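PDB 4PAR: uncharacterized protein AbaSI from Acinetobacter baumannii, which cleaves DNA containing 5-hydroxymethylcytosine, as a modification-dependent restriction enzyme that joins a Vsr-like endonuclease domain to an SRA-like domain. Local coordinates for residues L17-N22 with V45-V50; E75-L80 with K127-Q132; F121-F126 with H140-K145. The protein carries 3 engineered substitutions. All coordinates share one frame; numbering follows the deposited sequence.

How the contacts relate
All three contacts lie in the N-terminal PD-(D/E)XK-type nuclease domain. Contact 1 is partly buried and the nearest of the three to the DNA; it ties the loop after helix 7-16 to strand 45-51. Contact 3 is a surface contact that holds helix 136-159 against strand 119-124 of the same sheet. Contact 2 joins two loops that leave the neighbouring strands 69-74 and 119-124. It is partly buried, but most of its touching residues are exposed. It touches contact 3 where Glu-75 packs on Phe-126. A glutamine amide recurs in each. It meets one carbonyl in contact 1, one carbonyl, a second weakly and a histidine in contact 2, and a strand backbone in contact 3.

Contact 1: residues L17-N22 with V45-V50; sequences LGRTKN and VTQQFV
Arg-19 and Thr-46 make the first polar link between the loop 17-22 and strand 45-51 of the nuclease sheet. Arg-19 NE donates to Thr-46 OG1 at 2.7 Å, and the oxygen lies in the guanidinium plane. Thr-46 OG1 is placed between its backbone N and carbonyl carbon (chi1 56°). Gln-16 holds both partners, bonding Thr-46 OG1 through its O and Arg-19 NH2 through its OE1.

The second link is a hydrogen bond from a side-chain amide. Gln-47, which forms a G1 beta bulge with Gln-48 opposite Thr-60, donates from NE2 to Thr-20 O at 3.0 Å with an N-H...O angle of 163°. NE2 stands above the Thr-20 carbonyl plane, and Thr-20 O lies in the Gln-47 amide plane.

Other close contacts surround these two bonds. The Arg-19 and Gln-47 chains run antiparallel alongside each other, with Arg-19 CD 3.4 Å from Gln-47 OE1. Asn-22 meets Gln-47 tip to tip, ND2 lying 3.3 Å from CD. Leu-17 CD2 touches Thr-46 CG2.

The chemistry is mostly polar: side-chain bonds fasten the loop where the strand turns. Thr-20 packs on a DNA phosphate, and Arg-19 NH1 bonds Asn-278 O, joining the nuclease domain to the SRA-like domain.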
loop_
_atom_site.group_PDB
_atom_site.type_symbol
_atom_site.label_atom_id
_atom_site.label_comp_id
_atom_site.label_asym_id
_atom_site.label_seq_id
_atom_site.Cartn_x
_atom_site.Cartn_y
_atom_site.Cartn_z
ATOM N N LEU F 17 -17.698 -11.742 -6.990
ATOM C CA LEU F 17 -17.645 -11.830 -8.443
ATOM C C LEU F 17 -16.835 -10.675 -9.028
ATOM O O LEU F 17 -16.703 -10.539 -10.247
ATOM C CB LEU F 17 -19.056 -11.849 -9.025
ATOM C CG LEU F 17 -19.915 -13.003 -8.518
ATOM C CD1 LEU F 17 -21.318 -12.938 -9.066
ATOM C CD2 LEU F 17 -19.280 -14.328 -8.867
ATOM N N GLY F 18 -16.297 -9.843 -8.144
ATOM C CA GLY F 18 -15.509 -8.697 -8.551
ATOM C C GLY F 18 -14.021 -8.802 -8.275
ATOM O O GLY F 18 -13.313 -7.800 -8.322
ATOM N N ARG F 19 -13.542 -10.004 -7.974
ATOM C CA ARG F 19 -12.124 -10.188 -7.671
ATOM C C ARG F 19 -11.295 -10.060 -8.932
ATOM O O ARG F 19 -11.769 -10.374 -10.024
ATOM C CB ARG F 19 -11.859 -11.552 -7.038
ATOM C CG ARG F 19 -12.413 -11.751 -5.648
ATOM C CD ARG F 19 -11.971 -13.095 -5.119
ATOM N NE ARG F 19 -12.828 -13.595 -4.050
ATOM C CZ ARG F 19 -12.679 -13.271 -2.774
ATOM N NH1 ARG F 19 -11.715 -12.431 -2.419
ATOM N NH2 ARG F 19 -13.497 -13.776 -1.859
ATOM N N THR F 20 -10.054 -9.607 -8.778
ATOM C CA THR F 20 -9.126 -9.573 -9.900
ATOM C C THR F 20 -8.874 -11.011 -10.377
ATOM O O THR F 20 -8.517 -11.887 -9.589
ATOM C CB THR F 20 -7.801 -8.856 -9.527
ATOM O OG1 THR F 20 -6.838 -9.047 -10.569
ATOM C CG2 THR F 20 -7.239 -9.380 -8.220
ATOM N N LYS F 21 -9.086 -11.241 -11.671
ATOM C CA LYS F 21 -9.111 -12.588 -12.244
ATOM C C LYS F 21 -7.763 -13.293 -12.207
ATOM O O LYS F 21 -6.740 -12.722 -12.580
ATOM C CB LYS F 21 -9.607 -12.534 -13.692
ATOM C CG LYS F 21 -11.077 -12.184 -13.839
ATOM C CD LYS F 21 -11.413 -11.804 -15.277
ATOM C CE LYS F 21 -11.030 -12.908 -16.251
ATOM N NZ LYS F 21 -11.756 -14.179 -15.974
ATOM N N ASN F 22 -7.769 -14.537 -11.741
ATOM C CA ASN F 22 -6.590 -15.389 -11.825
ATOM C C ASN F 22 -6.471 -16.029 -13.201
ATOM O O ASN F 22 -5.389 -16.103 -13.779
ATOM C CB ASN F 22 -6.635 -16.461 -10.744
ATOM C CG ASN F 22 -6.488 -15.885 -9.360
ATOM O OD1 ASN F 22 -5.780 -14.897 -9.165
ATOM N ND2 ASN F 22 -7.160 -16.492 -8.388
ATOM N N VAL F 45 -18.060 -18.947 -2.368
ATOM C CA VAL F 45 -16.807 -18.211 -2.232
ATOM C C VAL F 45 -15.991 -18.362 -3.515
ATOM O O VAL F 45 -15.888 -19.461 -4.064
ATOM C CB VAL F 45 -15.965 -18.715 -1.027
ATOM C CG1 VAL F 45 -14.774 -17.803 -0.780
ATOM C CG2 VAL F 45 -16.812 -18.826 0.220
ATOM N N THR F 46 -15.416 -17.266 -3.999
ATOM C CA THR F 46 -14.526 -17.330 -5.157
ATOM C C THR F 46 -13.065 -17.248 -4.742
ATOM O O THR F 46 -12.718 -16.533 -3.803
ATOM C CB THR F 46 -14.800 -16.201 -6.170
ATOM O OG1 THR F 46 -14.709 -14.932 -5.511
ATOM C CG2 THR F 46 -16.176 -16.361 -6.807
ATOM N N GLN F 47 -12.216 -17.978 -5.456
ATOM C CA GLN F 47 -10.783 -17.993 -5.192
ATOM C C GLN F 47 -10.499 -18.476 -3.778
ATOM O O GLN F 47 -9.713 -17.877 -3.045
ATOM C CB GLN F 47 -10.181 -16.612 -5.425
ATOM C CG GLN F 47 -10.415 -16.105 -6.821
ATOM C CD GLN F 47 -9.690 -14.819 -7.095
ATOM O OE1 GLN F 47 -8.952 -14.319 -6.246
ATOM N NE2 GLN F 47 -9.892 -14.268 -8.289
ATOM N N GLN F 48 -11.149 -19.573 -3.409
ATOM C CA GLN F 48 -10.971 -20.147 -2.086
ATOM C C GLN F 48 -9.647 -20.870 -2.018
ATOM O O GLN F 48 -9.394 -21.775 -2.818
ATOM C CB GLN F 48 -12.113 -21.107 -1.749
ATOM C CG GLN F 48 -11.911 -21.874 -0.462
ATOM C CD GLN F 48 -11.883 -20.982 0.757
ATOM O OE1 GLN F 48 -12.824 -20.235 1.017
ATOM N NE2 GLN F 48 -10.796 -21.051 1.514
ATOM N N PHE F 49 -8.800 -20.461 -1.073
ATOM C CA PHE F 49 -7.528 -21.142 -0.830
ATOM C C PHE F 49 -7.745 -22.519 -0.208
ATOM O O PHE F 49 -8.505 -22.656 0.748
ATOM C CB PHE F 49 -6.634 -20.312 0.087
ATOM C CG PHE F 49 -6.051 -19.096 -0.564
ATOM C CD1 PHE F 49 -4.941 -19.202 -1.386
ATOM C CD2 PHE F 49 -6.596 -17.843 -0.337
ATOM C CE1 PHE F 49 -4.393 -18.084 -1.979
ATOM C CE2 PHE F 49 -6.053 -16.719 -0.925
ATOM C CZ PHE F 49 -4.949 -16.840 -1.747
ATOM N N VAL F 50 -7.079 -23.534 -0.752
ATOM C CA VAL F 50 -7.162 -24.886 -0.196
ATOM C C VAL F 50 -5.784 -25.500 0.012
ATOM O O VAL F 50 -4.805 -25.057 -0.582
ATOM C CB VAL F 50 -7.980 -25.811 -1.092
ATOM C CG1 VAL F 50 -9.369 -25.239 -1.290
ATOM C CG2 VAL F 50 -7.284 -25.994 -2.425
#

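Contact 2: residues E75-L80 with K127-Q132; sequences EGHHFL and KNQEGQ
Gln-129 reaches from the loop 127-132 to the loop 75-80 and meets Glu-75, Gly-76 and both histidines. This is a contact between two loops leaving the central sheet of the PD-(D/E)XK-type nuclease domain. The two loops follow strands 69-74 and 119-124, which are neighbours in that sheet.

From CB the Gln-129 chain runs to CG and then bends at chi2 (134°), which sets the position of CD. CD lies 3.4 Å from Glu-75 O. Beyond it the amide divides its partners. OE1 accepts a hydrogen bond from His-78 NE2 at 3.0 Å. The oxygen is in the plane of the His-78 ring, but the donor stands above the plane of the Gln-129 carbonyl. The ring and amide planes are 70° apart.

NE2 donates to Gly-76 O at 2.8 Å and makes a weak bond to Glu-75 O. It also sits at the edge of the His-77 ring, near CD2.

Glu-75 sends its carboxylate away from this contact, where OE2 accepts from Tyr-25 N. Beside the bond from His-78, the ring edge also meets Glu-130, which follows Gln-129: His-78 CE1 lies 3.3 Å from Glu-130 CB.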
loop_
_atom_site.group_PDB
_atom_site.type_symbol
_atom_site.label_atom_id
_atom_site.label_comp_id
_atom_site.label_asym_id
_atom_site.label_seq_id
_atom_site.Cartn_x
_atom_site.Cartn_y
_atom_site.Cartn_z
ATOM N N GLU F 75 -7.896 -24.382 -17.913
ATOM C CA GLU F 75 -7.213 -23.926 -19.084
ATOM C C GLU F 75 -5.862 -24.585 -19.069
ATOM O O GLU F 75 -5.408 -25.120 -20.053
ATOM C CB GLU F 75 -7.010 -22.438 -18.996
ATOM C CG GLU F 75 -8.174 -21.709 -18.380
ATOM C CD GLU F 75 -7.956 -20.221 -18.365
ATOM O OE1 GLU F 75 -6.850 -19.797 -18.709
ATOM O OE2 GLU F 75 -8.876 -19.478 -18.012
ATOM N N GLY F 76 -5.202 -24.534 -17.926
ATOM C CA GLY F 76 -3.937 -25.210 -17.807
ATOM C C GLY F 76 -2.886 -24.695 -18.749
ATOM O O GLY F 76 -2.987 -24.872 -19.937
ATOM N N HIS F 77 -1.865 -24.049 -18.233
ATOM C CA HIS F 77 -0.707 -23.771 -19.038
ATOM C C HIS F 77 -0.477 -22.372 -19.488
ATOM O O HIS F 77 0.672 -21.993 -19.705
ATOM C CB HIS F 77 -0.659 -24.701 -20.234
ATOM C CG HIS F 77 0.030 -26.014 -19.957
ATOM N ND1 HIS F 77 1.145 -26.103 -19.221
ATOM C CD2 HIS F 77 -0.270 -27.306 -20.366
ATOM C CE1 HIS F 77 1.530 -27.386 -19.148
ATOM N NE2 HIS F 77 0.665 -28.119 -19.850
ATOM N N HIS F 78 -1.507 -21.566 -19.661
ATOM C CA HIS F 78 -1.253 -20.240 -20.166
ATOM C C HIS F 78 -1.434 -19.181 -19.138
ATOM O O HIS F 78 -0.796 -18.122 -19.177
ATOM C CB HIS F 78 -2.155 -19.969 -21.335
ATOM C CG HIS F 78 -2.387 -21.164 -22.205
ATOM N ND1 HIS F 78 -1.872 -21.268 -23.433
ATOM C CD2 HIS F 78 -3.117 -22.314 -21.985
ATOM C CE1 HIS F 78 -2.258 -22.426 -23.976
ATOM N NE2 HIS F 78 -3.018 -23.066 -23.088
ATOM N N PHE F 79 -2.279 -19.534 -18.183
ATOM C CA PHE F 79 -2.624 -18.739 -17.018
ATOM C C PHE F 79 -2.313 -17.284 -17.078
ATOM O O PHE F 79 -2.064 -16.661 -16.075
ATOM C CB PHE F 79 -2.045 -19.331 -15.743
ATOM C CG PHE F 79 -0.746 -20.029 -15.931
ATOM C CD1 PHE F 79 -0.714 -21.383 -16.104
ATOM C CD2 PHE F 79 0.422 -19.333 -15.910
ATOM C CE1 PHE F 79 0.472 -22.042 -16.268
ATOM C CE2 PHE F 79 1.616 -19.975 -16.072
ATOM C CZ PHE F 79 1.643 -21.336 -16.253
ATOM N N LEU F 80 -2.371 -16.732 -18.260
ATOM C CA LEU F 80 -2.535 -15.322 -18.340
ATOM C C LEU F 80 -1.542 -14.650 -17.441
ATOM O O LEU F 80 -1.825 -14.389 -16.290
ATOM C CB LEU F 80 -3.926 -15.005 -17.829
ATOM C CG LEU F 80 -4.281 -13.542 -17.776
ATOM C CD1 LEU F 80 -5.317 -13.359 -16.693
ATOM C CD2 LEU F 80 -3.010 -12.792 -17.442
ATOM N N LYS F 127 -10.829 -26.752 -26.710
ATOM C CA LYS F 127 -10.993 -27.957 -27.509
ATOM C C LYS F 127 -9.614 -28.496 -27.886
ATOM O O LYS F 127 -9.187 -29.534 -27.383
ATOM C CB LYS F 127 -11.848 -27.688 -28.760
ATOM C CG LYS F 127 -11.545 -26.394 -29.510
ATOM C CD LYS F 127 -12.162 -26.407 -30.907
ATOM C CE LYS F 127 -11.702 -25.214 -31.739
ATOM N NZ LYS F 127 -12.205 -25.293 -33.137
ATOM N N ASN F 128 -8.909 -27.773 -28.750
ATOM C CA ASN F 128 -7.538 -28.118 -29.074
ATOM C C ASN F 128 -6.615 -27.213 -28.286
ATOM O O ASN F 128 -6.480 -26.033 -28.596
ATOM C CB ASN F 128 -7.266 -27.968 -30.573
ATOM C CG ASN F 128 -8.158 -28.854 -31.427
ATOM O OD1 ASN F 128 -9.208 -28.422 -31.906
ATOM N ND2 ASN F 128 -7.733 -30.098 -31.633
ATOM N N GLN F 129 -5.973 -27.773 -27.271
ATOM C CA GLN F 129 -5.020 -27.028 -26.467
ATOM C C GLN F 129 -3.612 -27.484 -26.833
ATOM O O GLN F 129 -3.384 -28.678 -27.025
ATOM C CB GLN F 129 -5.311 -27.223 -24.978
ATOM C CG GLN F 129 -4.081 -27.356 -24.100
ATOM C CD GLN F 129 -4.176 -26.506 -22.857
ATOM O OE1 GLN F 129 -4.810 -25.453 -22.869
ATOM N NE2 GLN F 129 -3.551 -26.959 -21.774
ATOM N N GLU F 130 -2.661 -26.556 -26.942
ATOM C CA GLU F 130 -2.832 -25.140 -26.620
ATOM C C GLU F 130 -3.587 -24.343 -27.690
ATOM O O GLU F 130 -4.000 -24.900 -28.710
ATOM C CB GLU F 130 -1.457 -24.508 -26.380
ATOM C CG GLU F 130 -0.375 -24.922 -27.375
ATOM C CD GLU F 130 0.307 -26.234 -27.002
ATOM O OE1 GLU F 130 0.123 -26.702 -25.858
ATOM O OE2 GLU F 130 1.022 -26.798 -27.857
ATOM N N GLY F 131 -3.714 -23.032 -27.481
ATOM C CA GLY F 131 -4.528 -22.204 -28.355
ATOM C C GLY F 131 -6.040 -22.342 -28.241
ATOM O O GLY F 131 -6.625 -22.058 -27.188
ATOM N N GLN F 132 -6.660 -22.775 -29.338
ATOM C CA GLN F 132 -8.085 -22.590 -29.629
ATOM C C GLN F 132 -9.068 -22.853 -28.489
ATOM O O GLN F 132 -8.973 -23.858 -27.792
ATOM C CB GLN F 132 -8.480 -23.507 -30.792
ATOM C CG GLN F 132 -7.673 -23.321 -32.059
ATOM C CD GLN F 132 -8.296 -22.307 -32.985
ATOM O OE1 GLN F 132 -9.246 -21.614 -32.615
ATOM N NE2 GLN F 132 -7.770 -22.215 -34.202
#

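Contact 3: residues F121-F126 with H140-K145; sequences FRVNVF and HQQIDK
Gln-142 leaves helix 136-159 toward Asn-124, with CG anti to its own carbonyl carbon (chi1 -55°). Its chain is extended beyond CG: chi2 -175° carries CD out toward the strand, and chi3 44° turns the amide to Asn-124.

There the amide pairs with both polar backbone atoms of one residue. OE1 accepts from Asn-124 N at 2.9 Å, with the donor in the carbonyl plane and on a lone pair. NE2 donates to Asn-124 O at 3.1 Å, tilted somewhat from the carbonyl plane. NE2 also bonds Asn-138 OD1, one turn earlier in the helix.

Val-123 packs beside this pairing. Its CG1 comes within 3.6 Å of Gln-142 OE1, and its CA is closer still, at 3.4 Å. On the helix, Lys-145 NZ donates to Gln-142 O at 3.2 Å.

Helix 136-159 follows strand 119-124 in the chain and runs back nearly antiparallel to it, beside the edge of the PD-(D/E)XK-type sheet. The segment axes are 8.6 Å apart. The strand is outermost within this chain, and Val-123 keeps backbone bonds to Glu-72 and Asp-74 on neighbouring strand 69-74.

The amide thus satisfies a donor and an acceptor of the strand's last residue much as a further backbone would. Two directional bonds fix the amide to the strand end, beside the apolar packing of Val-123 and Phe-121 on Ile-146.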
loop_
_atom_site.group_PDB
_atom_site.type_symbol
_atom_site.label_atom_id
_atom_site.label_comp_id
_atom_site.label_asym_id
_atom_site.label_seq_id
_atom_site.Cartn_x
_atom_site.Cartn_y
_atom_site.Cartn_z
ATOM N N PHE F 121 -15.567 -30.258 -9.437
ATOM C CA PHE F 121 -16.023 -30.322 -10.811
ATOM C C PHE F 121 -15.154 -29.426 -11.672
ATOM O O PHE F 121 -14.752 -28.342 -11.249
ATOM C CB PHE F 121 -17.482 -29.904 -10.921
ATOM C CG PHE F 121 -18.430 -30.864 -10.277
ATOM C CD1 PHE F 121 -18.768 -32.049 -10.910
ATOM C CD2 PHE F 121 -18.993 -30.579 -9.044
ATOM C CE1 PHE F 121 -19.648 -32.936 -10.325
ATOM C CE2 PHE F 121 -19.875 -31.462 -8.453
ATOM C CZ PHE F 121 -20.202 -32.644 -9.096
ATOM N N ARG F 122 -14.861 -29.873 -12.885
ATOM C CA ARG F 122 -13.998 -29.092 -13.750
ATOM C C ARG F 122 -14.735 -28.587 -14.975
ATOM O O ARG F 122 -15.721 -29.179 -15.413
ATOM C CB ARG F 122 -12.778 -29.916 -14.161
ATOM C CG ARG F 122 -11.734 -29.957 -13.077
ATOM C CD ARG F 122 -10.532 -30.803 -13.433
ATOM N NE ARG F 122 -9.730 -31.027 -12.237
ATOM C CZ ARG F 122 -9.925 -32.034 -11.393
ATOM N NH1 ARG F 122 -10.881 -32.927 -11.628
ATOM N NH2 ARG F 122 -9.160 -32.154 -10.319
ATOM N N VAL F 123 -14.266 -27.466 -15.511
ATOM C CA VAL F 123 -14.790 -26.986 -16.779
ATOM C C VAL F 123 -13.661 -26.814 -17.788
ATOM O O VAL F 123 -12.759 -26.007 -17.583
ATOM C CB VAL F 123 -15.542 -25.673 -16.609
ATOM C CG1 VAL F 123 -16.207 -25.280 -17.927
ATOM C CG2 VAL F 123 -16.573 -25.806 -15.495
ATOM N N ASN F 124 -13.714 -27.581 -18.874
ATOM C CA ASN F 124 -12.667 -27.545 -19.886
ATOM C C ASN F 124 -13.009 -26.574 -20.996
ATOM O O ASN F 124 -13.939 -26.802 -21.770
ATOM C CB ASN F 124 -12.435 -28.936 -20.466
ATOM C CG ASN F 124 -12.170 -29.963 -19.399
ATOM O OD1 ASN F 124 -13.086 -30.646 -18.944
ATOM N ND2 ASN F 124 -10.915 -30.070 -18.977
ATOM N N VAL F 125 -12.241 -25.494 -21.070
ATOM C CA VAL F 125 -12.563 -24.383 -21.949
ATOM C C VAL F 125 -11.836 -24.415 -23.291
ATOM O O VAL F 125 -12.063 -23.557 -24.140
ATOM C CB VAL F 125 -12.245 -23.065 -21.258
ATOM C CG1 VAL F 125 -13.035 -22.963 -19.965
ATOM C CG2 VAL F 125 -10.756 -22.976 -20.987
ATOM N N PHE F 126 -10.970 -25.402 -23.488
ATOM C CA PHE F 126 -10.218 -25.488 -24.734
ATOM C C PHE F 126 -10.445 -26.818 -25.438
ATOM O O PHE F 126 -10.281 -27.881 -24.841
ATOM C CB PHE F 126 -8.726 -25.283 -24.475
ATOM C CG PHE F 126 -8.383 -23.914 -23.964
ATOM C CD1 PHE F 126 -9.080 -22.804 -24.399
ATOM C CD2 PHE F 126 -7.368 -23.738 -23.045
ATOM C CE1 PHE F 126 -8.767 -21.545 -23.927
ATOM C CE2 PHE F 126 -7.048 -22.488 -22.572
ATOM C CZ PHE F 126 -7.748 -21.388 -23.010
ATOM N N HIS F 140 -21.372 -24.230 -21.991
ATOM C CA HIS F 140 -22.685 -24.085 -21.377
ATOM C C HIS F 140 -23.244 -25.419 -20.893
ATOM O O HIS F 140 -23.854 -25.481 -19.830
ATOM C CB HIS F 140 -23.664 -23.442 -22.358
ATOM C CG HIS F 140 -23.388 -21.995 -22.626
ATOM N ND1 HIS F 140 -24.118 -21.256 -23.531
ATOM C CD2 HIS F 140 -22.466 -21.152 -22.107
ATOM C CE1 HIS F 140 -23.654 -20.020 -23.561
ATOM N NE2 HIS F 140 -22.651 -19.931 -22.705
ATOM N N GLN F 141 -23.041 -26.481 -21.672
ATOM C CA GLN F 141 -23.505 -27.809 -21.275
ATOM C C GLN F 141 -22.813 -28.270 -19.989
ATOM O O GLN F 141 -23.478 -28.670 -19.023
ATOM C CB GLN F 141 -23.277 -28.819 -22.404
ATOM C CG GLN F 141 -24.239 -28.655 -23.578
ATOM C CD GLN F 141 -23.838 -29.468 -24.798
ATOM O OE1 GLN F 141 -22.782 -30.099 -24.820
ATOM N NE2 GLN F 141 -24.682 -29.449 -25.823
ATOM N N GLN F 142 -21.482 -28.197 -19.981
ATOM C CA GLN F 142 -20.700 -28.487 -18.778
ATOM C C GLN F 142 -21.219 -27.723 -17.547
ATOM O O GLN F 142 -21.395 -28.285 -16.450
ATOM C CB GLN F 142 -19.222 -28.149 -19.015
ATOM C CG GLN F 142 -18.592 -28.841 -20.227
ATOM C CD GLN F 142 -17.097 -28.564 -20.362
ATOM O OE1 GLN F 142 -16.352 -28.606 -19.384
ATOM N NE2 GLN F 142 -16.660 -28.268 -21.577
ATOM N N ILE F 143 -21.476 -26.434 -17.729
ATOM C CA ILE F 143 -21.976 -25.632 -16.623
ATOM C C ILE F 143 -23.371 -26.091 -16.187
ATOM O O ILE F 143 -23.664 -26.147 -14.993
ATOM C CB ILE F 143 -21.988 -24.147 -16.992
ATOM C CG1 ILE F 143 -20.550 -23.632 -17.043
ATOM C CG2 ILE F 143 -22.823 -23.349 -16.000
ATOM C CD1 ILE F 143 -20.394 -22.325 -17.779
ATOM N N ASP F 144 -24.214 -26.451 -17.150
ATOM C CA ASP F 144 -25.572 -26.893 -16.848
ATOM C C ASP F 144 -25.561 -28.150 -15.985
ATOM O O ASP F 144 -26.276 -28.229 -14.974
ATOM C CB ASP F 144 -26.364 -27.146 -18.132
ATOM C CG ASP F 144 -26.729 -25.863 -18.860
ATOM O OD1 ASP F 144 -26.643 -24.776 -18.246
ATOM O OD2 ASP F 144 -27.111 -25.942 -20.047
ATOM N N LYS F 145 -24.744 -29.127 -16.375
ATOM C CA LYS F 145 -24.655 -30.356 -15.590
ATOM C C LYS F 145 -24.100 -30.044 -14.195
ATOM O O LYS F 145 -24.582 -30.591 -13.199
ATOM C CB LYS F 145 -23.804 -31.426 -16.302
ATOM C CG LYS F 145 -22.340 -31.067 -16.502
ATOM C CD LYS F 145 -21.519 -32.193 -17.115
ATOM C CE LYS F 145 -20.086 -31.732 -17.397
ATOM N NZ LYS F 145 -19.515 -30.888 -16.296
#